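Local coordinates for putative branched-chain amino acid transport system substrate-binding protein (Rhodopseudomonas palustris, PDB 3TX6), which probably serves as the periplasmic solute-binding component of an ABC transporter, capturing lignin-derived aromatic acids such as p-coumaric acid or related compounds for uptake, at residues E32-E37 with H286-F291; I8-T13 with H41-I46; G24-N29 with S279-A284; K318-E323 with Y333-T338. All coordinates share one frame; numbering follows the deposited sequence. Where two conformers were deposited one is given.

Contact 1 of 4, residues E32-E37 with H286-F291; sequences EFVAKE and HSFDAF. With ENO (3-(4-hydroxy-phenyl)pyruvic acid), chain D.
Val34 and Phe288 bring the two backbones nearest, their CA atoms 6.1 Å apart, where the irregular chain of 32-37 passes a helical turn of 286-291 without any hydrogen bond between them. Val34 carries the contact. Its CG2 sits over the middle of the Phe291 ring in a CH-pi contact, 3.6 Å from the ring centroid and 12° off the ring normal, while Val34 CB rests 3.6 Å from Phe291 CG. The other methyl, Val34 CG1, anti to its own carbonyl carbon (chi1 -56°), lies between the two phenylalanines, 3.8 Å from Phe291 CB and 4.1 Å from Phe288 CD1. Phe288 extends with CG anti to the backbone N (chi1 -178°), which brings its CE1 edge to Phe33 O at 3.9 Å. His286 NE2 shares a 2.6 Å hydrogen bond with O3, the phenol oxygen of the bound 3-(4-hydroxy-phenyl)pyruvic acid, so the same helix both contacts the ligand and packs on this loop. Ser287 OG bonds to Glu27 O of helix 21-29. Phe291 reaches strands 41-49 and 72-75 through Leu43, Val45 and Met74, and Phe33 and Phe288 lean on helix 261-275.

Contact 2 of 4, residues I8-T13 with H41-I46; sequences ITIGIT and HPLKVI
Ile8 and Leu43 are paired at one end of two parallel strands, with side chains lying alongside each other and pointing the same way. From Ile8 CB, 3.8 Å from Leu43 CD2, the chain continues through CG1, which meets His41 CB at 4.0 Å, to the tip CD1, which closes on the same His41 CB at 3.6 Å and also touches Leu43 CD2. CG1 stands anti to the carbonyl carbon (chi1 -62°), which directs this longer branch to the His41 side. Five backbone bonds join the strands, alternating in direction: Ile8 N to Pro42 O, Lys44 N to Ile8 O, Ile10 N to Lys44 O, Ile46 N to Ile10 O and Ile12 N to Ile46 O. The strand directions differ by 23°. Strands 8-14 and 41-49 are neighbours in the parallel core of a sheet characteristic of the periplasmic binding protein fold, and the connection between them contains helix 21-29. On the face of Ile8 and Ile10, Ile10 CD1 meets Leu43 CD1 at 4.0 Å, and farther along, in the conformer described, Ile12 CD1 packs against Val45 CG1 at 3.7 Å; helix 282-304 adds Val298, Leu294 and Phe291 to this apolar layer. On the face of Thr9, CG2 of that residue touches Ile46 CD1 at 4.0 Å, and Phe64 of helix 54-67 packs on Ile46.

Contact 3 of 4, residues G24-N29 with S279-A284; sequences GIPERN and SRSQFA. With ENO (3-(4-hydroxy-phenyl)pyruvic acid), chain D.
The Phe283 ring and the Glu27 carboxylate meet with their planes 71° apart; Glu27 OE2 lies near the ring plane at its edge, 4.1 Å from Phe283 CD1, and closer to Phe283 CB, at 3.4 Å. One face of this ring is covered by Gln282 CB, over its centre, while ligand carbon C8 lies in the ring plane, 3.8 Å from Phe283 CE1. Phe283 thus turns its edge to the aromatic ring of 3-(4-hydroxy-phenyl)pyruvic acid. Glu27 CG is anti to its own carbonyl carbon, with the chain extended beyond it, and presses to 3.1 Å from Phe283 O. The other carboxylate oxygen, Glu27 OE1, is held by Ser77, which probably helps to fix the carboxylate beside the pocket. Pro26 provides the apolar part: CB touches Ala284 CB at 3.9 Å and Ser281 OG at 3.5 Å. Ser281 is the N-cap residue of the following helix, and its OG, placed between the backbone N and the carbonyl carbon (chi1 65°), accepts from Ala284 N at 3.0 Å. Gln282 bends at chi2 so that NE2 donates to ligand O3 over 3.0 Å, almost straight at 176°. Gln282 NE2 also bonds to Gln117 OE1, and Gln282 OE1 accepts from Gly246 N. The contact sets helix 21-29 against the start of helix 282-304, with Tyr271 of helix 261-275 packing on Pro26 and Ser279.

Contact 4 of 4, residues K318-E323 with Y333-T338; sequences KALVSE and YSFTET
Leu320 and Val321, in the last turn of helix 310-322, lie against the backbone and ring of Phe335 in the loop that follows strand 331-333. Leu320 comes first. Its side chain runs alongside Phe335, pointing the same way, and CD2 rests 4.1 Å from Phe335 CE2. The backbone oxygen of Leu320 sits at the edge of that ring, in its plane, and 3.4 Å from Phe335 CB. Phe335 CG is anti to its own carbonyl carbon (chi1 -57°), which brings the ring beside the leucine. Val321 then sets CA 3.5 Å from Phe335 O in a CA-H...O contact, while, in the conformer described, Val321 CG1 lies against the Thr336-Glu337 peptide, 3.4 Å from Thr336 C. Past Ser322, Glu323 is the first residue to leave helical backbone angles. Its carbonyl joins that of Leu320 in gripping one water, which donates to Leu320 O at 2.8 Å and to Glu323 O and accepts from Phe335 N at 3.0 Å. The C-terminal end of the helix thus packs on the loop after the hairpin of strands 326-328 and 331-333, bridged by a water in place of direct bonds. On the loop, Thr336 OG1 accepts from Thr338 N in an ST turn and also bonds to Asp339 N. Leu320 packs on Val293 and Ala319 on Val297 and Val300 of helix 282-304, while Glu323 forms a salt bridge with Arg296; Tyr333 leans on strand 326-328.

Overall arrangement
Helix 282-304 ties contacts 1 and 3 together, their centres 12 Å apart. Both reach the same ligand phenol oxygen, where His286 and Gln282 converge, while Ser199, Arg174 and Thr79 supply further hydrogen bonds to the ligand. Contact 2, centred 10 Å from contact 1, extends the apolar packing of contact 1 into the sheet, with Phe291 CE2 3.7 Å from Leu43 CD1. The Ile12 side chain remains about 13 Å from the ligand. Contact 4 lies farther from contact 3, its centre 25 Å away, and the Phe335 side chain is also about 13 Å from the ligand; it meets contact 1 with a packing contact only, Tyr333 OH 4.2 Å from Asp289 OD2.

Contact 1 of 4, residues E32-E37 with H286-F291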
loop_
_atom_site.group_PDB
_atom_site.type_symbol
_atom_site.label_atom_id
_atom_site.label_comp_id
_atom_site.label_asym_id
_atom_site.label_seq_id
_atom_site.Cartn_x
_atom_site.Cartn_y
_atom_site.Cartn_z
ATOM N N GLU A 32 8.247 15.376 3.926
ATOM C CA GLU A 32 8.374 16.714 4.526
ATOM C C GLU A 32 7.826 16.767 5.966
ATOM O O GLU A 32 8.206 17.632 6.750
ATOM C CB GLU A 32 7.643 17.726 3.640
ATOM C CG GLU A 32 7.769 19.177 4.147
ATOM C CD GLU A 32 7.275 20.226 3.174
ATOM O OE1 GLU A 32 6.976 19.884 2.014
ATOM O OE2 GLU A 32 7.214 21.400 3.586
ATOM N N PHE A 33 6.929 15.821 6.270
ATOM C CA PHE A 33 6.101 15.848 7.465
ATOM C C PHE A 33 6.492 14.848 8.533
ATOM O O PHE A 33 5.879 14.816 9.593
ATOM C CB PHE A 33 4.636 15.729 7.095
ATOM C CG PHE A 33 4.247 16.662 5.990
ATOM C CD1 PHE A 33 4.535 18.011 6.084
ATOM C CD2 PHE A 33 3.696 16.192 4.826
ATOM C CE1 PHE A 33 4.208 18.882 5.060
ATOM C CE2 PHE A 33 3.403 17.054 3.803
ATOM C CZ PHE A 33 3.664 18.410 3.916
ATOM N N VAL A 34 7.508 14.045 8.239
ATOM C CA VAL A 34 8.012 13.026 9.171
ATOM C C VAL A 34 9.079 13.630 10.066
ATOM O O VAL A 34 9.587 14.711 9.802
ATOM C CB VAL A 34 8.521 11.766 8.420
ATOM C CG1 VAL A 34 7.398 11.212 7.529
ATOM C CG2 VAL A 34 9.770 12.034 7.615
ATOM N N ALA A 35 9.452 12.883 11.100
ATOM C CA ALA A 35 10.491 13.309 12.057
ATOM C C ALA A 35 11.774 13.626 11.308
ATOM O O ALA A 35 12.133 12.900 10.372
ATOM C CB ALA A 35 10.756 12.210 13.058
ATOM N N LYS A 36 12.418 14.707 11.768
ATOM C CA LYS A 36 13.756 15.152 11.361
ATOM C C LYS A 36 14.876 14.425 12.128
ATOM O O LYS A 36 16.009 14.348 11.661
ATOM C CB LYS A 36 13.912 16.668 11.619
ATOM C CG LYS A 36 13.244 17.566 10.591
ATOM C CD LYS A 36 13.324 19.046 10.978
ATOM C CE LYS A 36 14.769 19.528 10.974
ATOM N NZ LYS A 36 15.006 20.753 11.774
ATOM N N GLU A 37 14.535 13.909 13.302
ATOM C CA GLU A 37 15.477 13.395 14.274
ATOM C C GLU A 37 14.734 12.316 15.017
ATOM O O GLU A 37 13.513 12.396 15.157
ATOM C CB GLU A 37 15.864 14.475 15.282
ATOM C CG GLU A 37 16.650 15.634 14.736
ATOM C CD GLU A 37 17.542 16.256 15.790
ATOM O OE1 GLU A 37 17.357 16.004 17.009
ATOM O OE2 GLU A 37 18.450 16.975 15.388
ATOM N N HIS A 286 1.719 5.566 3.696
ATOM C CA HIS A 286 2.686 4.481 3.893
ATOM C C HIS A 286 4.065 4.992 4.225
ATOM O O HIS A 286 4.707 4.426 5.113
ATOM C CB HIS A 286 2.733 3.512 2.723
ATOM C CG HIS A 286 1.436 2.830 2.437
ATOM N ND1 HIS A 286 0.589 2.355 3.404
ATOM C CD2 HIS A 286 0.844 2.536 1.214
ATOM C CE1 HIS A 286 -0.483 1.775 2.795
ATOM N NE2 HIS A 286 -0.330 1.890 1.471
ATOM N N SER A 287 4.560 6.018 3.525
ATOM C CA SER A 287 5.850 6.583 3.907
ATOM C C SER A 287 5.791 7.278 5.279
ATOM O O SER A 287 6.673 7.092 6.115
ATOM C CB SER A 287 6.483 7.482 2.832
ATOM O OG SER A 287 5.634 8.486 2.562
ATOM N N PHE A 288 4.732 8.036 5.542
ATOM C CA PHE A 288 4.530 8.648 6.851
ATOM C C PHE A 288 4.565 7.588 7.963
ATOM O O PHE A 288 5.233 7.759 8.982
ATOM C CB PHE A 288 3.215 9.418 6.853
ATOM C CG PHE A 288 2.911 10.133 8.123
ATOM C CD1 PHE A 288 3.390 11.423 8.330
ATOM C CD2 PHE A 288 2.106 9.573 9.086
ATOM C CE1 PHE A 288 3.084 12.122 9.461
ATOM C CE2 PHE A 288 1.784 10.294 10.227
ATOM C CZ PHE A 288 2.292 11.554 10.416
ATOM N N ASP A 289 3.822 6.505 7.756
ATOM C CA ASP A 289 3.714 5.460 8.776
ATOM C C ASP A 289 5.044 4.724 8.962
ATOM O O ASP A 289 5.357 4.294 10.058
ATOM C CB ASP A 289 2.640 4.474 8.391
ATOM C CG ASP A 289 1.244 5.033 8.532
ATOM O OD1 ASP A 289 1.106 6.160 9.056
ATOM O OD2 ASP A 289 0.292 4.310 8.175
ATOM N N ALA A 290 5.812 4.550 7.882
ATOM C CA ALA A 290 7.106 3.908 8.006
ATOM C C ALA A 290 7.980 4.668 9.026
ATOM O O ALA A 290 8.723 4.064 9.836
ATOM C CB ALA A 290 7.815 3.774 6.664
ATOM N N PHE A 291 7.899 5.993 9.022
ATOM C CA PHE A 291 8.610 6.809 10.008
ATOM C C PHE A 291 8.016 6.709 11.392
ATOM O O PHE A 291 8.764 6.790 12.359
ATOM C CB PHE A 291 8.764 8.251 9.535
ATOM C CG PHE A 291 9.862 8.422 8.488
ATOM C CD1 PHE A 291 9.635 8.083 7.150
ATOM C CD2 PHE A 291 11.106 8.906 8.851
ATOM C CE1 PHE A 291 10.638 8.229 6.217
ATOM C CE2 PHE A 291 12.106 9.070 7.911
ATOM C CZ PHE A 291 11.877 8.749 6.597
HETATM O O4 ENO D . 1.350 -2.794 -5.063
HETATM C C9 ENO D . 0.327 0.018 -3.425
HETATM C C8 ENO D . 0.014 0.342 -2.121
HETATM C C7 ENO D . -1.169 -0.120 -1.523
HETATM C C6 ENO D . -1.969 -0.990 -2.239
HETATM C C5 ENO D . -1.676 -1.312 -3.562
HETATM C C4 ENO D . -0.508 -0.821 -4.171
HETATM O O3 ENO D . -1.421 0.218 -0.200
HETATM C C3 ENO D . -0.213 -1.103 -5.617
HETATM C C2 ENO D . 0.708 -2.213 -5.954
HETATM C C1 ENO D . 0.918 -2.498 -7.366
HETATM O O2 ENO D . 1.735 -3.396 -7.660
HETATM O O1 ENO D . 0.287 -1.860 -8.261
#

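Contact 2 of 4, residues I8-T13 with H41-I46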
loop_
_atom_site.group_PDB
_atom_site.type_symbol
_atom_site.label_atom_id
_atom_site.label_comp_id
_atom_site.label_asym_id
_atom_site.label_seq_id
_atom_site.Cartn_x
_atom_site.Cartn_y
_atom_site.Cartn_z
ATOM N N ILE A 8 21.107 8.648 11.526
ATOM C CA ILE A 8 20.470 7.420 11.117
ATOM C C ILE A 8 20.157 7.618 9.638
ATOM O O ILE A 8 19.586 8.631 9.248
ATOM C CB ILE A 8 19.242 7.184 11.959
ATOM C CG1 ILE A 8 19.688 7.043 13.466
ATOM C CG2 ILE A 8 18.456 5.982 11.469
ATOM C CD1 ILE A 8 18.557 7.271 14.361
ATOM N N THR A 9 20.595 6.677 8.817
ATOM C CA THR A 9 20.580 6.829 7.360
ATOM C C THR A 9 19.460 5.958 6.805
ATOM O O THR A 9 19.448 4.749 7.005
ATOM C CB THR A 9 21.948 6.451 6.754
ATOM O OG1 THR A 9 22.960 7.260 7.391
ATOM C CG2 THR A 9 21.974 6.649 5.213
ATOM N N ILE A 10 18.586 6.567 6.022
ATOM C CA ILE A 10 17.396 5.908 5.496
ATOM C C ILE A 10 17.379 6.173 4.005
ATOM O O ILE A 10 17.350 7.314 3.570
ATOM C CB ILE A 10 16.137 6.494 6.103
ATOM C CG1 ILE A 10 16.182 6.299 7.626
ATOM C CG2 ILE A 10 14.843 5.854 5.517
ATOM C CD1 ILE A 10 15.372 7.283 8.391
ATOM N N GLY A 11 17.383 5.095 3.223
ATOM C CA GLY A 11 17.196 5.213 1.782
ATOM C C GLY A 11 15.821 4.802 1.347
ATOM O O GLY A 11 15.294 3.771 1.782
ATOM N N ILE A 12 15.258 5.598 0.450
ATOM C CA ILE A 12 13.903 5.413 -0.027
ATOM C C ILE A 12 13.903 5.409 -1.546
ATOM O O ILE A 12 14.367 6.372 -2.167
ATOM C CB ILE A 12 12.994 6.527 0.484
ATOM C CG1 ILE A 12 13.159 6.646 2.022
ATOM C CG2 ILE A 12 11.534 6.260 0.071
ATOM C CD1 ILE A 12 12.228 7.613 2.708
ATOM N N THR A 13 13.367 4.332 -2.137
ATOM C CA THR A 13 13.122 4.305 -3.567
ATOM C C THR A 13 11.637 4.215 -3.814
ATOM O O THR A 13 10.973 3.319 -3.298
ATOM C CB THR A 13 13.915 3.158 -4.305
ATOM O OG1 THR A 13 13.765 3.310 -5.746
ATOM C CG2 THR A 13 13.595 1.758 -3.819
ATOM N N HIS A 41 19.196 11.851 17.256
ATOM C CA HIS A 41 20.000 11.550 16.084
ATOM C C HIS A 41 19.303 12.071 14.850
ATOM O O HIS A 41 18.156 11.691 14.575
ATOM C CB HIS A 41 20.275 10.069 15.940
ATOM C CG HIS A 41 21.072 9.499 17.084
ATOM N ND1 HIS A 41 22.411 9.293 17.023
ATOM C CD2 HIS A 41 20.682 9.117 18.345
ATOM C CE1 HIS A 41 22.829 8.820 18.210
ATOM N NE2 HIS A 41 21.788 8.690 19.002
ATOM N N PRO A 42 19.973 12.945 14.091
ATOM C CA PRO A 42 19.369 13.414 12.826
ATOM C C PRO A 42 19.128 12.247 11.861
ATOM O O PRO A 42 19.930 11.296 11.809
ATOM C CB PRO A 42 20.401 14.391 12.249
ATOM C CG PRO A 42 21.545 14.409 13.171
ATOM C CD PRO A 42 21.356 13.414 14.265
ATOM N N LEU A 43 18.053 12.330 11.089
ATOM C CA LEU A 43 17.753 11.342 10.066
ATOM C C LEU A 43 18.302 11.928 8.752
ATOM O O LEU A 43 18.034 13.080 8.388
ATOM C CB LEU A 43 16.257 11.119 9.962
ATOM C CG LEU A 43 15.508 10.671 11.207
ATOM C CD1 LEU A 43 14.099 10.229 10.834
ATOM C CD2 LEU A 43 16.274 9.585 11.955
ATOM N N LYS A 44 19.097 11.124 8.069
ATOM C CA LYS A 44 19.618 11.456 6.770
ATOM C C LYS A 44 18.803 10.601 5.814
ATOM O O LYS A 44 18.952 9.386 5.787
ATOM C CB LYS A 44 21.109 11.114 6.679
ATOM C CG LYS A 44 21.693 11.293 5.298
ATOM C CD LYS A 44 21.778 12.753 4.903
ATOM C CE LYS A 44 22.515 12.960 3.574
ATOM N NZ LYS A 44 22.376 14.346 3.032
ATOM N N VAL A 45 17.944 11.233 5.031
ATOM C CA VAL A 45 16.990 10.538 4.188
ATOM C C VAL A 45 17.386 10.826 2.726
ATOM O O VAL A 45 17.504 11.985 2.287
ATOM C CB VAL A 45 15.546 11.018 4.457
ATOM C CG1 VAL A 45 14.563 10.300 3.538
ATOM C CG2 VAL A 45 15.165 10.825 5.918
ATOM N N ILE A 46 17.601 9.742 1.993
ATOM C CA ILE A 46 18.035 9.763 0.588
ATOM C C ILE A 46 16.934 9.157 -0.267
ATOM O O ILE A 46 16.523 8.030 -0.039
ATOM C CB ILE A 46 19.335 8.967 0.377
ATOM C CG1 ILE A 46 20.435 9.475 1.307
ATOM C CG2 ILE A 46 19.769 9.087 -1.075
ATOM C CD1 ILE A 46 21.427 8.431 1.721
#

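Contact 3 of 4, residues G24-N29 with S279-A284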
loop_
_atom_site.group_PDB
_atom_site.type_symbol
_atom_site.label_atom_id
_atom_site.label_comp_id
_atom_site.label_asym_id
_atom_site.label_seq_id
_atom_site.Cartn_x
_atom_site.Cartn_y
_atom_site.Cartn_z
ATOM N N GLY A 24 3.899 7.201 -6.089
ATOM C CA GLY A 24 5.151 7.642 -5.498
ATOM C C GLY A 24 5.285 9.122 -5.141
ATOM O O GLY A 24 5.996 9.463 -4.188
ATOM N N ILE A 25 4.695 9.994 -5.960
ATOM C CA ILE A 25 4.762 11.417 -5.662
ATOM C C ILE A 25 4.283 11.745 -4.238
ATOM O O ILE A 25 5.001 12.432 -3.484
ATOM C CB ILE A 25 4.061 12.273 -6.745
ATOM C CG1 ILE A 25 4.938 12.317 -8.001
ATOM C CG2 ILE A 25 3.794 13.704 -6.243
ATOM C CD1 ILE A 25 4.243 12.838 -9.267
ATOM N N PRO A 26 3.120 11.228 -3.831
ATOM C CA PRO A 26 2.729 11.503 -2.456
ATOM C C PRO A 26 3.604 10.867 -1.375
ATOM O O PRO A 26 3.764 11.413 -0.274
ATOM C CB PRO A 26 1.294 10.925 -2.369
ATOM C CG PRO A 26 0.807 10.950 -3.791
ATOM C CD PRO A 26 2.018 10.613 -4.593
ATOM N N GLU A 27 4.166 9.711 -1.710
ATOM C CA GLU A 27 5.115 9.062 -0.804
ATOM C C GLU A 27 6.340 9.912 -0.555
ATOM O O GLU A 27 6.798 10.045 0.601
ATOM C CB GLU A 27 5.472 7.676 -1.348
ATOM C CG GLU A 27 4.288 6.747 -1.193
ATOM C CD GLU A 27 4.301 5.415 -1.918
ATOM O OE1 GLU A 27 5.195 5.115 -2.702
ATOM O OE2 GLU A 27 3.307 4.676 -1.674
ATOM N N ARG A 28 6.888 10.484 -1.628
ATOM C CA ARG A 28 8.030 11.379 -1.514
ATOM C C ARG A 28 7.630 12.666 -0.786
ATOM O O ARG A 28 8.338 13.128 0.099
ATOM C CB ARG A 28 8.574 11.703 -2.903
ATOM C CG ARG A 28 9.610 12.814 -2.914
ATOM C CD ARG A 28 10.445 12.779 -4.202
ATOM N NE ARG A 28 11.450 13.837 -4.226
ATOM C CZ ARG A 28 11.191 15.095 -4.579
ATOM N NH1 ARG A 28 12.163 16.007 -4.556
ATOM N NH2 ARG A 28 9.955 15.432 -4.943
ATOM N N ASN A 29 6.488 13.229 -1.144
ATOM C CA ASN A 29 6.059 14.483 -0.527
ATOM C C ASN A 29 5.788 14.326 0.979
ATOM O O ASN A 29 5.979 15.256 1.750
ATOM C CB ASN A 29 4.839 15.063 -1.220
ATOM C CG ASN A 29 5.130 15.647 -2.585
ATOM O OD1 ASN A 29 6.266 15.899 -2.929
ATOM N ND2 ASN A 29 4.074 15.886 -3.352
ATOM N N SER A 279 -6.445 16.147 -0.788
ATOM C CA SER A 279 -5.271 15.576 -1.419
ATOM C C SER A 279 -4.682 14.405 -0.633
ATOM O O SER A 279 -3.691 13.846 -1.069
ATOM C CB SER A 279 -4.172 16.621 -1.704
ATOM O OG SER A 279 -3.741 17.270 -0.528
ATOM N N ARG A 280 -5.305 14.020 0.487
ATOM C CA ARG A 280 -4.879 12.827 1.241
ATOM C C ARG A 280 -4.866 11.613 0.316
ATOM O O ARG A 280 -5.635 11.531 -0.636
ATOM C CB ARG A 280 -5.843 12.593 2.372
ATOM C CG ARG A 280 -7.286 12.259 1.930
ATOM C CD ARG A 280 -8.292 12.260 3.057
ATOM N NE ARG A 280 -8.397 13.560 3.685
ATOM C CZ ARG A 280 -9.133 13.803 4.776
ATOM N NH1 ARG A 280 -9.845 12.821 5.317
ATOM N NH2 ARG A 280 -9.155 15.032 5.311
ATOM N N SER A 281 -4.026 10.644 0.646
ATOM C CA SER A 281 -3.948 9.380 -0.084
ATOM C C SER A 281 -3.539 8.220 0.812
ATOM O O SER A 281 -2.841 8.372 1.807
ATOM C CB SER A 281 -3.020 9.465 -1.299
ATOM O OG SER A 281 -1.682 9.685 -0.902
ATOM N N GLN A 282 -3.948 7.056 0.353
ATOM C CA GLN A 282 -3.415 5.753 0.792
ATOM C C GLN A 282 -1.901 5.763 0.829
ATOM O O GLN A 282 -1.290 5.238 1.757
ATOM C CB GLN A 282 -3.901 4.683 -0.191
ATOM C CG GLN A 282 -3.461 3.243 0.051
ATOM C CD GLN A 282 -4.141 2.541 1.211
ATOM O OE1 GLN A 282 -5.092 3.068 1.817
ATOM N NE2 GLN A 282 -3.659 1.342 1.511
ATOM N N PHE A 283 -1.309 6.353 -0.195
ATOM C CA PHE A 283 0.130 6.183 -0.491
ATOM C C PHE A 283 1.026 7.081 0.364
ATOM O O PHE A 283 2.015 6.621 0.966
ATOM C CB PHE A 283 0.344 6.387 -2.007
ATOM C CG PHE A 283 -0.666 5.612 -2.789
ATOM C CD1 PHE A 283 -0.662 4.249 -2.725
ATOM C CD2 PHE A 283 -1.681 6.249 -3.518
ATOM C CE1 PHE A 283 -1.655 3.512 -3.331
ATOM C CE2 PHE A 283 -2.671 5.505 -4.157
ATOM C CZ PHE A 283 -2.657 4.120 -4.064
ATOM N N ALA A 284 0.642 8.362 0.486
ATOM C CA ALA A 284 1.353 9.287 1.382
ATOM C C ALA A 284 1.495 8.641 2.793
ATOM O O ALA A 284 2.492 8.798 3.475
ATOM C CB ALA A 284 0.622 10.611 1.489
HETATM O O4 ENO D . 1.350 -2.794 -5.063
HETATM C C9 ENO D . 0.327 0.018 -3.425
HETATM C C8 ENO D . 0.014 0.342 -2.121
HETATM C C7 ENO D . -1.169 -0.120 -1.523
HETATM C C6 ENO D . -1.969 -0.990 -2.239
HETATM C C5 ENO D . -1.676 -1.312 -3.562
HETATM C C4 ENO D . -0.508 -0.821 -4.171
HETATM O O3 ENO D . -1.421 0.218 -0.200
HETATM C C3 ENO D . -0.213 -1.103 -5.617
HETATM C C2 ENO D . 0.708 -2.213 -5.954
HETATM C C1 ENO D . 0.918 -2.498 -7.366
HETATM O O2 ENO D . 1.735 -3.396 -7.660
HETATM O O1 ENO D . 0.287 -1.860 -8.261
#

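Contact 4 of 4, residues K318-E323 with Y333-T338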
loop_
_atom_site.group_PDB
_atom_site.type_symbol
_atom_site.label_atom_id
_atom_site.label_comp_id
_atom_site.label_asym_id
_atom_site.label_seq_id
_atom_site.Cartn_x
_atom_site.Cartn_y
_atom_site.Cartn_z
ATOM N N LYS A 318 15.244 -6.897 15.330
ATOM C CA LYS A 318 14.657 -7.483 16.536
ATOM C C LYS A 318 13.587 -6.560 17.146
ATOM O O LYS A 318 12.568 -7.051 17.629
ATOM C CB LYS A 318 15.727 -7.821 17.584
ATOM C CG LYS A 318 16.709 -8.886 17.144
ATOM C CD LYS A 318 16.098 -10.269 17.025
ATOM C CE LYS A 318 17.136 -11.374 17.240
ATOM N NZ LYS A 318 16.536 -12.739 17.079
ATOM N N ALA A 319 13.788 -5.250 17.079
ATOM C CA ALA A 319 12.825 -4.292 17.640
ATOM C C ALA A 319 11.514 -4.267 16.880
ATOM O O ALA A 319 10.444 -4.051 17.469
ATOM C CB ALA A 319 13.428 -2.929 17.745
ATOM N N LEU A 320 11.573 -4.562 15.589
ATOM C CA LEU A 320 10.327 -4.657 14.801
ATOM C C LEU A 320 9.385 -5.712 15.313
ATOM O O LEU A 320 8.172 -5.583 15.171
ATOM C CB LEU A 320 10.594 -4.897 13.293
ATOM C CG LEU A 320 11.173 -3.734 12.485
ATOM C CD1 LEU A 320 11.808 -4.237 11.195
ATOM C CD2 LEU A 320 10.080 -2.690 12.242
ATOM N N VAL A 321 9.926 -6.758 15.925
ATOM C CA VAL A 321 9.066 -7.824 16.437
ATOM C C VAL A 321 8.927 -7.817 17.971
ATOM O O VAL A 321 8.114 -8.580 18.512
ATOM C CB VAL A 321 9.546 -9.197 15.940
ATOM C CG1 VAL A 321 9.482 -9.275 14.406
ATOM C CG2 VAL A 321 10.939 -9.477 16.474
ATOM N N SER A 322 9.722 -7.005 18.673
ATOM C CA SER A 322 9.544 -6.838 20.137
ATOM C C SER A 322 8.633 -5.688 20.530
ATOM O O SER A 322 7.954 -5.760 21.558
ATOM C CB SER A 322 10.899 -6.691 20.876
ATOM O OG SER A 322 11.586 -5.491 20.548
ATOM N N GLU A 323 8.561 -4.664 19.691
ATOM C CA GLU A 323 7.714 -3.519 19.957
ATOM C C GLU A 323 6.317 -3.767 19.386
ATOM O O GLU A 323 6.130 -3.828 18.177
ATOM C CB GLU A 323 8.308 -2.258 19.332
ATOM C CG GLU A 323 9.569 -1.767 20.000
ATOM C CD GLU A 323 9.317 -1.236 21.408
ATOM O OE1 GLU A 323 8.474 -0.314 21.553
ATOM O OE2 GLU A 323 9.981 -1.722 22.363
ATOM N N TYR A 333 0.381 -1.714 14.129
ATOM C CA TYR A 333 1.284 -2.764 13.649
ATOM C C TYR A 333 1.877 -3.584 14.808
ATOM O O TYR A 333 2.415 -3.021 15.754
ATOM C CB TYR A 333 2.439 -2.146 12.871
ATOM C CG TYR A 333 2.027 -1.546 11.531
ATOM C CD1 TYR A 333 1.525 -0.259 11.444
ATOM C CD2 TYR A 333 2.098 -2.287 10.354
ATOM C CE1 TYR A 333 1.110 0.282 10.231
ATOM C CE2 TYR A 333 1.677 -1.752 9.127
ATOM C CZ TYR A 333 1.194 -0.452 9.074
ATOM O OH TYR A 333 0.769 0.104 7.891
ATOM N N SER A 334 1.787 -4.916 14.680
ATOM C CA SER A 334 2.496 -5.829 15.558
ATOM C C SER A 334 3.103 -6.932 14.725
ATOM O O SER A 334 2.472 -7.926 14.433
ATOM C CB SER A 334 1.576 -6.448 16.622
ATOM O OG SER A 334 1.060 -5.485 17.504
ATOM N N PHE A 335 4.351 -6.747 14.316
ATOM C CA PHE A 335 4.993 -7.747 13.502
ATOM C C PHE A 335 5.497 -8.916 14.339
ATOM O O PHE A 335 5.812 -8.750 15.508
ATOM C CB PHE A 335 6.217 -7.130 12.821
ATOM C CG PHE A 335 5.927 -5.908 11.979
ATOM C CD1 PHE A 335 5.214 -6.033 10.823
ATOM C CD2 PHE A 335 6.370 -4.643 12.347
ATOM C CE1 PHE A 335 4.941 -4.938 10.011
ATOM C CE2 PHE A 335 6.107 -3.535 11.547
ATOM C CZ PHE A 335 5.405 -3.704 10.368
ATOM N N THR A 336 5.647 -10.089 13.715
ATOM C CA THR A 336 6.342 -11.188 14.363
ATOM C C THR A 336 7.372 -11.694 13.382
ATOM O O THR A 336 7.435 -11.201 12.234
ATOM C CB THR A 336 5.387 -12.337 14.783
ATOM O OG1 THR A 336 4.835 -12.985 13.632
ATOM C CG2 THR A 336 4.287 -11.789 15.632
ATOM N N GLU A 337 8.126 -12.712 13.806
ATOM C CA GLU A 337 9.082 -13.401 12.949
ATOM C C GLU A 337 8.407 -13.856 11.642
ATOM O O GLU A 337 9.026 -13.880 10.573
ATOM C CB GLU A 337 9.715 -14.595 13.715
ATOM C CG GLU A 337 10.496 -15.577 12.859
ATOM C CD GLU A 337 11.103 -16.812 13.582
ATOM O OE1 GLU A 337 10.795 -17.136 14.765
ATOM O OE2 GLU A 337 11.906 -17.495 12.911
ATOM N N THR A 338 7.148 -14.286 11.759
ATOM C CA THR A 338 6.431 -14.875 10.663
ATOM C C THR A 338 5.358 -13.973 10.015
ATOM O O THR A 338 5.030 -14.153 8.844
ATOM C CB THR A 338 5.849 -16.240 11.084
ATOM O OG1 THR A 338 5.055 -16.082 12.252
ATOM C CG2 THR A 338 7.032 -17.281 11.388
HETATM O O HOH W 1 5.722 -4.384 15.527
#